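Long-range contacts in unknown protein (Arabidopsis thaliana, PDB 2GM3), which binds adenosine monophosphate and probably works as a nucleotide-binding member of the universal stress protein family: residues P5-A11 with R124-V130; D19-P23 with K84-L88; S132-G136 with D171-D175. All coordinates share one frame; numbering follows the deposited sequence.

In the fold
From the N terminus, strand 6-11 lies mid-sheet, and contact 1 sets it beside 124-130, closing a loop of 112 residues. Contact 2 is nested inside that loop: 19-23, on the way from strand 6-11 to helix 25-39, meets helix 81-99. Its centre is about 21 Å from that of contact 1, on the opposite side of the chain's centre. Contact 3 follows in series, joining 132-136, which runs on from the strand of contact 1, to the C-terminal segment 171-175. No contacts cross. Contacts 1 and 3 share AMP, one at its ribose and the other at its phosphate, whereas contact 2 ties helix 81-99 to the loop leading into helix 25-39.

Contact 1: residues P5-A11 with R124-V130; sequences PTKVMVA and RPDFLVV. With AMP (adenosine monophosphate), chain G.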
loop_
_atom_site.group_PDB
_atom_site.type_symbol
_atom_site.label_atom_id
_atom_site.label_comp_id
_atom_site.label_asym_id
_atom_site.label_seq_id
_atom_site.Cartn_x
_atom_site.Cartn_y
_atom_site.Cartn_z
ATOM N N PRO A 5 -11.967 -13.617 0.091
ATOM C CA PRO A 5 -12.197 -12.178 0.215
ATOM C C PRO A 5 -11.000 -11.530 0.865
ATOM O O PRO A 5 -10.499 -12.023 1.886
ATOM C CB PRO A 5 -13.455 -12.062 1.111
ATOM C CG PRO A 5 -13.620 -13.365 1.739
ATOM C CD PRO A 5 -12.975 -14.391 0.834
ATOM N N THR A 6 -10.525 -10.449 0.253
ATOM C CA THR A 6 -9.290 -9.833 0.666
ATOM C C THR A 6 -9.541 -9.010 1.907
ATOM O O THR A 6 -10.435 -8.150 1.926
ATOM C CB THR A 6 -8.714 -9.010 -0.464
ATOM O OG1 THR A 6 -8.224 -9.904 -1.465
ATOM C CG2 THR A 6 -7.581 -8.146 0.023
ATOM N N LYS A 7 -8.774 -9.286 2.957
ATOM C CA LYS A 7 -8.924 -8.521 4.211
ATOM C C LYS A 7 -8.058 -7.291 4.162
ATOM O O LYS A 7 -6.839 -7.363 4.124
ATOM C CB LYS A 7 -8.604 -9.350 5.469
ATOM C CG LYS A 7 -9.400 -10.671 5.622
ATOM C CD LYS A 7 -8.724 -11.561 6.665
ATOM C CE LYS A 7 -8.715 -13.041 6.238
ATOM N NZ LYS A 7 -7.440 -13.746 6.653
ATOM N N VAL A 8 -8.709 -6.148 4.164
ATOM C CA VAL A 8 -8.045 -4.883 4.112
ATOM C C VAL A 8 -8.133 -4.225 5.491
ATOM O O VAL A 8 -9.215 -3.779 5.899
ATOM C CB VAL A 8 -8.744 -3.994 3.089
ATOM C CG1 VAL A 8 -7.963 -2.687 2.880
ATOM C CG2 VAL A 8 -8.924 -4.743 1.785
HETATM N N MSE A 9 -6.995 -4.141 6.191
HETATM C CA MSE A 9 -6.951 -3.416 7.469
HETATM C C MSE A 9 -6.739 -1.934 7.213
HETATM O O MSE A 9 -5.828 -1.573 6.473
HETATM C CB MSE A 9 -5.836 -3.934 8.360
HETATM C CG MSE A 9 -5.947 -3.335 9.773
HETATM SE SE MSE A 9 -4.847 -4.243 11.055
HETATM C CE MSE A 9 -3.804 -2.838 11.450
ATOM N N VAL A 10 -7.583 -1.094 7.798
ATOM C CA VAL A 10 -7.530 0.357 7.554
ATOM C C VAL A 10 -7.364 1.028 8.895
ATOM O O VAL A 10 -8.211 0.885 9.749
ATOM C CB VAL A 10 -8.797 0.876 6.878
ATOM C CG1 VAL A 10 -8.698 2.364 6.664
ATOM C CG2 VAL A 10 -9.038 0.180 5.531
ATOM N N ALA A 11 -6.254 1.729 9.080
ATOM C CA ALA A 11 -5.917 2.333 10.334
ATOM C C ALA A 11 -6.539 3.727 10.325
ATOM O O ALA A 11 -6.188 4.565 9.486
ATOM C CB ALA A 11 -4.405 2.405 10.460
ATOM N N ARG A 124 -3.779 -10.738 10.899
ATOM C CA ARG A 124 -3.270 -11.183 9.611
ATOM C C ARG A 124 -4.128 -10.772 8.438
ATOM O O ARG A 124 -4.629 -11.609 7.724
ATOM C CB ARG A 124 -2.935 -12.690 9.637
ATOM C CG ARG A 124 -1.449 -12.890 9.935
ATOM C CD ARG A 124 -1.105 -14.201 10.546
ATOM N NE ARG A 124 -2.267 -14.756 11.244
ATOM C CZ ARG A 124 -2.366 -16.015 11.658
ATOM N NH1 ARG A 124 -1.379 -16.887 11.481
ATOM N NH2 ARG A 124 -3.470 -16.399 12.247
ATOM N N PRO A 125 -4.267 -9.456 8.226
ATOM C CA PRO A 125 -5.004 -8.942 7.061
ATOM C C PRO A 125 -4.133 -9.119 5.817
ATOM O O PRO A 125 -2.921 -9.316 5.924
ATOM C CB PRO A 125 -5.199 -7.467 7.393
ATOM C CG PRO A 125 -4.012 -7.142 8.257
ATOM C CD PRO A 125 -3.684 -8.371 9.037
ATOM N N ASP A 126 -4.739 -9.098 4.643
ATOM C CA ASP A 126 -3.963 -9.299 3.464
ATOM C C ASP A 126 -3.102 -8.059 3.238
ATOM O O ASP A 126 -1.954 -8.183 2.836
ATOM C CB ASP A 126 -4.863 -9.595 2.293
ATOM C CG ASP A 126 -5.594 -10.910 2.451
ATOM O OD1 ASP A 126 -4.946 -11.976 2.484
ATOM O OD2 ASP A 126 -6.831 -10.879 2.549
ATOM N N PHE A 127 -3.661 -6.880 3.505
ATOM C CA PHE A 127 -2.888 -5.678 3.556
ATOM C C PHE A 127 -3.381 -4.618 4.516
ATOM O O PHE A 127 -4.523 -4.662 4.974
ATOM C CB PHE A 127 -2.628 -5.101 2.161
ATOM C CG PHE A 127 -3.833 -4.546 1.444
ATOM C CD1 PHE A 127 -3.960 -3.182 1.263
ATOM C CD2 PHE A 127 -4.775 -5.391 0.857
ATOM C CE1 PHE A 127 -5.046 -2.647 0.542
ATOM C CE2 PHE A 127 -5.843 -4.886 0.158
ATOM C CZ PHE A 127 -5.988 -3.510 -0.008
ATOM N N LEU A 128 -2.504 -3.648 4.778
ATOM C CA LEU A 128 -2.769 -2.518 5.665
ATOM C C LEU A 128 -2.846 -1.235 4.847
ATOM O O LEU A 128 -1.948 -0.942 4.051
ATOM C CB LEU A 128 -1.608 -2.425 6.678
ATOM C CG LEU A 128 -1.498 -1.237 7.624
ATOM C CD1 LEU A 128 -2.793 -1.106 8.449
ATOM C CD2 LEU A 128 -0.316 -1.351 8.517
ATOM N N VAL A 129 -3.915 -0.483 5.027
ATOM C CA VAL A 129 -4.021 0.852 4.459
ATOM C C VAL A 129 -3.841 1.903 5.569
ATOM O O VAL A 129 -4.522 1.858 6.601
ATOM C CB VAL A 129 -5.384 1.073 3.798
ATOM C CG1 VAL A 129 -5.472 2.464 3.238
ATOM C CG2 VAL A 129 -5.658 0.046 2.702
ATOM N N VAL A 130 -2.912 2.824 5.354
ATOM C CA VAL A 130 -2.731 3.944 6.227
ATOM C C VAL A 130 -2.730 5.160 5.350
ATOM O O VAL A 130 -2.239 5.119 4.209
ATOM C CB VAL A 130 -1.376 3.872 7.050
ATOM C CG1 VAL A 130 -1.433 2.726 8.075
ATOM C CG2 VAL A 130 -0.176 3.678 6.128
HETATM P P AMP G . 1.343 9.748 9.454
HETATM O O1P AMP G . 1.395 9.852 10.872
HETATM O O2P AMP G . 0.935 10.992 8.757
HETATM O O3P AMP G . 2.465 9.115 8.784
HETATM O "O5'" AMP G . 0.161 8.751 9.074
HETATM C "C5'" AMP G . -1.173 9.088 9.384
HETATM C "C4'" AMP G . -1.942 7.795 9.327
HETATM O "O4'" AMP G . -1.550 6.880 10.407
HETATM C "C3'" AMP G . -3.422 7.990 9.497
HETATM O "O3'" AMP G . -3.974 8.352 8.198
HETATM C "C2'" AMP G . -3.854 6.591 9.909
HETATM O "O2'" AMP G . -4.011 5.796 8.733
HETATM C "C1'" AMP G . -2.680 6.090 10.742
HETATM N N9 AMP G . -2.913 6.461 12.152
HETATM C C8 AMP G . -2.437 7.535 12.822
HETATM N N7 AMP G . -2.891 7.502 14.087
HETATM C C5 AMP G . -3.619 6.388 14.233
HETATM C C6 AMP G . -4.321 5.793 15.285
HETATM N N6 AMP G . -4.389 6.323 16.493
HETATM N N1 AMP G . -4.959 4.652 15.054
HETATM C C2 AMP G . -4.960 4.059 13.878
HETATM N N3 AMP G . -4.305 4.577 12.849
HETATM C C4 AMP G . -3.629 5.732 13.001
#
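Asp126, just ahead of strand 127-132, and Lys7 make the first link: the carboxylate OD2 takes the backbone N-H of Lys7 on its anti lone pair, at 2.5 Å and 164°. In return Lys7 O accepts two donors, Asp126 N at 2.8 Å and Phe127 N at a longer 3.3 Å. The ladder then becomes regular, with Met9 N to Phe127 O, Val129 N to Met9 O at 2.6 Å, and Ala11 N to Val129 O. On one face of the sheet, Val8 and Phe127 run side by side; Val8 CG1 sits over the ring, 4.0 Å from its centroid and 27° off the normal, while Thr6 CG2 meets the ring edge in plane. Phe127 CG stands between backbone N and carbonyl carbon (chi1 69°), which brings the ring across to Val8. On the other face, the selenomethionine Met9 lays CB against Pro125 CG at 3.7 Å and CE against Leu128 CD1 at 3.6 Å. Cutting Asp126 back to an alanine is likely to leave the Lys7 N-H without its carboxylate mate, though the backbone bonds to Lys7 O could remain. Farther out, Ile116 of helix 112-123 packs on Met9 and Leu128, and Trp33 of the second subunit meets Phe127. Two adjacent parallel strands, the first ending at Ala11, whose O accepts AMP O2' at 2.6 Å, are the centre of a Rossmann-like nucleotide-binding sheet.

Contact 2: residues D19-P23 with K84-L88; sequences DYPNP and KGLHL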
loop_
_atom_site.group_PDB
_atom_site.type_symbol
_atom_site.label_atom_id
_atom_site.label_comp_id
_atom_site.label_asym_id
_atom_site.label_seq_id
_atom_site.Cartn_x
_atom_site.Cartn_y
_atom_site.Cartn_z
ATOM N N ASP A 19 -13.278 19.633 13.805
ATOM C CA ASP A 19 -14.024 19.312 15.009
ATOM C C ASP A 19 -14.350 17.802 15.140
ATOM O O ASP A 19 -14.439 17.046 14.169
ATOM C CB ASP A 19 -15.265 20.199 15.162
ATOM C CG ASP A 19 -14.991 21.433 16.024
ATOM O OD1 ASP A 19 -13.906 21.483 16.646
ATOM O OD2 ASP A 19 -15.851 22.352 16.092
ATOM N N TYR A 20 -14.484 17.385 16.381
ATOM C CA TYR A 20 -14.782 16.021 16.728
ATOM C C TYR A 20 -16.272 15.768 16.411
ATOM O O TYR A 20 -17.100 16.701 16.469
ATOM C CB TYR A 20 -14.351 15.879 18.226
ATOM C CG TYR A 20 -15.387 15.473 19.264
ATOM C CD1 TYR A 20 -16.346 16.371 19.691
ATOM C CD2 TYR A 20 -15.367 14.192 19.857
ATOM C CE1 TYR A 20 -17.296 16.012 20.643
ATOM C CE2 TYR A 20 -16.315 13.813 20.823
ATOM C CZ TYR A 20 -17.279 14.729 21.201
ATOM O OH TYR A 20 -18.236 14.418 22.166
ATOM N N PRO A 21 -16.613 14.515 16.085
ATOM C CA PRO A 21 -15.731 13.358 15.952
ATOM C C PRO A 21 -15.210 12.948 14.554
ATOM O O PRO A 21 -15.104 11.743 14.238
ATOM C CB PRO A 21 -16.517 12.249 16.692
ATOM C CG PRO A 21 -17.942 12.880 16.978
ATOM C CD PRO A 21 -18.018 14.099 16.095
ATOM N N ASN A 22 -14.820 13.952 13.771
ATOM C CA ASN A 22 -14.321 13.728 12.426
ATOM C C ASN A 22 -13.079 12.876 12.361
ATOM O O ASN A 22 -12.179 13.037 13.206
ATOM C CB ASN A 22 -14.076 15.061 11.785
ATOM C CG ASN A 22 -15.313 15.832 11.714
ATOM O OD1 ASN A 22 -16.335 15.293 11.325
ATOM N ND2 ASN A 22 -15.278 17.069 12.159
ATOM N N PRO A 23 -13.015 11.969 11.359
ATOM C CA PRO A 23 -11.756 11.248 11.053
ATOM C C PRO A 23 -10.696 12.219 10.564
ATOM O O PRO A 23 -11.022 13.291 10.070
ATOM C CB PRO A 23 -12.149 10.355 9.887
ATOM C CG PRO A 23 -13.361 11.115 9.233
ATOM C CD PRO A 23 -14.108 11.603 10.440
ATOM N N LYS A 84 -14.315 9.368 21.385
ATOM C CA LYS A 84 -13.700 9.793 20.123
ATOM C C LYS A 84 -13.412 8.555 19.296
ATOM O O LYS A 84 -13.689 8.518 18.113
ATOM C CB LYS A 84 -12.435 10.635 20.357
ATOM C CG LYS A 84 -12.701 12.156 20.250
ATOM C CD LYS A 84 -12.034 13.009 21.359
ATOM C CE LYS A 84 -11.839 14.462 20.886
ATOM N NZ LYS A 84 -11.734 15.536 21.956
ATOM N N GLY A 85 -12.953 7.499 19.955
ATOM C CA GLY A 85 -12.705 6.254 19.263
ATOM C C GLY A 85 -13.931 5.614 18.607
ATOM O O GLY A 85 -13.895 5.274 17.401
ATOM N N LEU A 86 -14.986 5.415 19.393
ATOM C CA LEU A 86 -16.161 4.702 18.920
ATOM C C LEU A 86 -16.859 5.482 17.790
ATOM O O LEU A 86 -17.240 4.906 16.785
ATOM C CB LEU A 86 -17.135 4.388 20.098
ATOM C CG LEU A 86 -16.615 3.440 21.184
ATOM C CD1 LEU A 86 -17.543 3.327 22.381
ATOM C CD2 LEU A 86 -16.364 2.049 20.622
ATOM N N HIS A 87 -17.002 6.793 17.969
ATOM C CA HIS A 87 -17.651 7.670 16.976
ATOM C C HIS A 87 -16.913 7.576 15.640
ATOM O O HIS A 87 -17.483 7.608 14.564
ATOM C CB HIS A 87 -17.565 9.137 17.412
ATOM C CG HIS A 87 -18.662 9.584 18.325
ATOM N ND1 HIS A 87 -19.995 9.329 18.080
ATOM C CD2 HIS A 87 -18.626 10.318 19.464
ATOM C CE1 HIS A 87 -20.732 9.867 19.040
ATOM N NE2 HIS A 87 -19.926 10.486 19.885
ATOM N N LEU A 88 -15.608 7.464 15.752
ATOM C CA LEU A 88 -14.754 7.308 14.628
ATOM C C LEU A 88 -15.059 6.007 13.862
ATOM O O LEU A 88 -15.250 6.022 12.633
ATOM C CB LEU A 88 -13.326 7.293 15.143
ATOM C CG LEU A 88 -12.166 7.637 14.244
ATOM C CD1 LEU A 88 -12.484 8.922 13.483
ATOM C CD2 LEU A 88 -10.998 7.846 15.161
#
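The loop that leads from strand 6-11 into helix 25-39 rests here on helix 81-99 through an aromatic-proline contact that includes a cis peptide between Tyr20 and Pro21. Pro21 CG lies over the His87 ring, 3.9 Å from its centroid and 29° off the normal, a CH-pi contact, while Pro21 CB touches His87 CB at 3.4 Å. The same Pro21 CG also stands 4.1 Å above one face of the Tyr20 ring, offset toward the rim, as the cis bond allows for neighbouring residues. Lys84 reaches Tyr20 differently: the two side chains cross at about a right angle, and Lys84 CG comes to the ring edge at Tyr20 CD2, 3.4 Å away. The polar ends of both residues find partners nearby, Tyr20 OH bonding to Arg78 O and Lys84 NZ, weakly, to Gln79 O. One turn along the helix from Lys84, Leu88 holds CG anti to its own N (chi1 -158°), which carries CD1 to Pro23 CA at 3.4 Å and Pro23 CB at 3.9 Å. No hydrogen bond joins the two segments, so they are held by apolar and CH-pi contacts. Phe91 and Phe92 of helix 81-99 extend the apolar surface under Pro23, whose side chain nears Cys27 on helix 25-39; Leu88 touches Ala14 and approaches Val12, just beyond strand 6-11.

Contact 3: residues S132-G136 with D171-D175; sequences SRGLG and DPADD. With AMP (adenosine monophosphate), chain G.
The phosphate-binding loop of the AMP site meets the C-terminal tail here, chiefly through Arg133. Its guanidinium spends its edge on three partners: NE donates to AMP O2P at 2.7 Å and 170°, NH2 to AMP O1P at 2.9 Å, and NH1 to Ala173 O at 2.9 Å. That last oxygen lies only 8° out of the guanidinium plane and offers an in-plane lone pair. The bend at chi3 (-71°) folds the side chain back so that NE reaches the same O2P that the backbone N of Arg133 already binds, gripping this oxygen twice. Leu135 CD2 lies over one face of the guanidinium, 3.4 Å above its centre, while Leu135 CD1 packs on Pro172 CB at 3.8 Å. The spacing of Gly131, Gly134 and Thr145 fits the G-2X-G-9X-G(S/T) motif of nucleotide-binding universal stress proteins, and Ser132 OG accepts Gly134 N in an ST turn. Across the contact a type I turn from Asp171 to Asp174, with an Asx turn at Asp171, presents Ala173 O. Asp175 OD1 is 4.5 Å from Arg133 NE, well out of the guanidinium plane, so only charge attraction is likely; Ser26 and Arg163 hold that carboxylate by direct bonds.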
loop_
_atom_site.group_PDB
_atom_site.type_symbol
_atom_site.label_atom_id
_atom_site.label_comp_id
_atom_site.label_asym_id
_atom_site.label_seq_id
_atom_site.Cartn_x
_atom_site.Cartn_y
_atom_site.Cartn_z
ATOM N N SER A 132 -1.323 9.139 5.099
ATOM C CA SER A 132 -0.021 9.677 5.381
ATOM C C SER A 132 -0.050 11.169 5.148
ATOM O O SER A 132 -0.637 11.634 4.180
ATOM C CB SER A 132 1.025 9.028 4.481
ATOM O OG SER A 132 2.244 9.763 4.546
ATOM N N ARG A 133 0.558 11.919 6.052
ATOM C CA ARG A 133 0.595 13.353 5.929
ATOM C C ARG A 133 1.756 13.722 5.049
ATOM O O ARG A 133 1.860 14.850 4.628
ATOM C CB ARG A 133 0.692 14.008 7.303
ATOM C CG ARG A 133 -0.573 13.793 8.133
ATOM C CD ARG A 133 -0.369 14.187 9.547
ATOM N NE ARG A 133 0.503 13.251 10.231
ATOM C CZ ARG A 133 0.986 13.427 11.468
ATOM N NH1 ARG A 133 0.719 14.534 12.152
ATOM N NH2 ARG A 133 1.761 12.493 12.018
ATOM N N GLY A 134 2.608 12.733 4.770
ATOM C CA GLY A 134 3.800 12.877 3.952
ATOM C C GLY A 134 4.908 13.696 4.569
ATOM O O GLY A 134 5.567 14.462 3.855
ATOM N N LEU A 135 5.154 13.495 5.858
ATOM C CA LEU A 135 6.079 14.308 6.633
ATOM C C LEU A 135 7.578 13.985 6.455
ATOM O O LEU A 135 8.360 14.063 7.406
ATOM C CB LEU A 135 5.660 14.246 8.105
ATOM C CG LEU A 135 4.692 15.297 8.689
ATOM C CD1 LEU A 135 4.009 16.212 7.658
ATOM C CD2 LEU A 135 3.651 14.564 9.491
ATOM N N GLY A 136 8.014 13.655 5.247
ATOM C CA GLY A 136 9.474 13.523 5.023
ATOM C C GLY A 136 9.889 13.441 3.561
ATOM O O GLY A 136 9.307 14.095 2.685
ATOM N N ASP A 171 -0.357 23.700 7.059
ATOM C CA ASP A 171 0.639 22.982 7.837
ATOM C C ASP A 171 0.350 21.491 7.715
ATOM O O ASP A 171 -0.657 21.005 8.221
ATOM C CB ASP A 171 0.625 23.437 9.296
ATOM C CG ASP A 171 1.627 22.687 10.162
ATOM O OD1 ASP A 171 2.241 21.693 9.709
ATOM O OD2 ASP A 171 1.793 23.108 11.324
ATOM N N PRO A 172 1.237 20.759 7.024
ATOM C CA PRO A 172 0.949 19.357 6.714
ATOM C C PRO A 172 0.850 18.454 7.945
ATOM O O PRO A 172 0.242 17.345 7.871
ATOM C CB PRO A 172 2.110 18.939 5.808
ATOM C CG PRO A 172 2.793 20.200 5.379
ATOM C CD PRO A 172 2.534 21.202 6.472
ATOM N N ALA A 173 1.412 18.910 9.065
ATOM C CA ALA A 173 1.345 18.142 10.319
ATOM C C ALA A 173 -0.100 18.038 10.808
ATOM O O ALA A 173 -0.480 17.054 11.426
ATOM C CB ALA A 173 2.261 18.763 11.398
ATOM N N ASP A 174 -0.887 19.066 10.495
ATOM C CA ASP A 174 -2.315 19.122 10.758
ATOM C C ASP A 174 -3.043 18.061 9.995
ATOM O O ASP A 174 -2.818 17.863 8.805
ATOM C CB ASP A 174 -2.876 20.467 10.309
ATOM C CG ASP A 174 -2.377 21.603 11.147
ATOM O OD1 ASP A 174 -2.118 22.700 10.582
ATOM O OD2 ASP A 174 -2.213 21.399 12.369
ATOM N N ASP A 175 -3.961 17.409 10.686
ATOM C CA ASP A 175 -4.717 16.312 10.119
ATOM C C ASP A 175 -6.067 16.277 10.840
ATOM O O ASP A 175 -7.072 15.793 10.288
ATOM C CB ASP A 175 -3.957 14.993 10.267
ATOM C CG ASP A 175 -4.261 14.000 9.149
ATOM O OD1 ASP A 175 -3.825 12.839 9.242
ATOM O OD2 ASP A 175 -4.940 14.355 8.168
ATOM O OXT ASP A 175 -6.163 16.792 11.982
HETATM P P AMP G . 1.343 9.748 9.454
HETATM O O1P AMP G . 1.395 9.852 10.872
HETATM O O2P AMP G . 0.935 10.992 8.757
HETATM O O3P AMP G . 2.465 9.115 8.784
HETATM O "O5'" AMP G . 0.161 8.751 9.074
HETATM C "C5'" AMP G . -1.173 9.088 9.384
HETATM C "C4'" AMP G . -1.942 7.795 9.327
HETATM O "O4'" AMP G . -1.550 6.880 10.407
HETATM C "C3'" AMP G . -3.422 7.990 9.497
HETATM O "O3'" AMP G . -3.974 8.352 8.198
HETATM C "C2'" AMP G . -3.854 6.591 9.909
HETATM O "O2'" AMP G . -4.011 5.796 8.733
HETATM C "C1'" AMP G . -2.680 6.090 10.742
HETATM N N9 AMP G . -2.913 6.461 12.152
HETATM C C8 AMP G . -2.437 7.535 12.822
HETATM N N7 AMP G . -2.891 7.502 14.087
HETATM C C5 AMP G . -3.619 6.388 14.233
HETATM C C6 AMP G . -4.321 5.793 15.285
HETATM N N6 AMP G . -4.389 6.323 16.493
HETATM N N1 AMP G . -4.959 4.652 15.054
HETATM C C2 AMP G . -4.960 4.059 13.878
HETATM N N3 AMP G . -4.305 4.577 12.849
HETATM C C4 AMP G . -3.629 5.732 13.001
#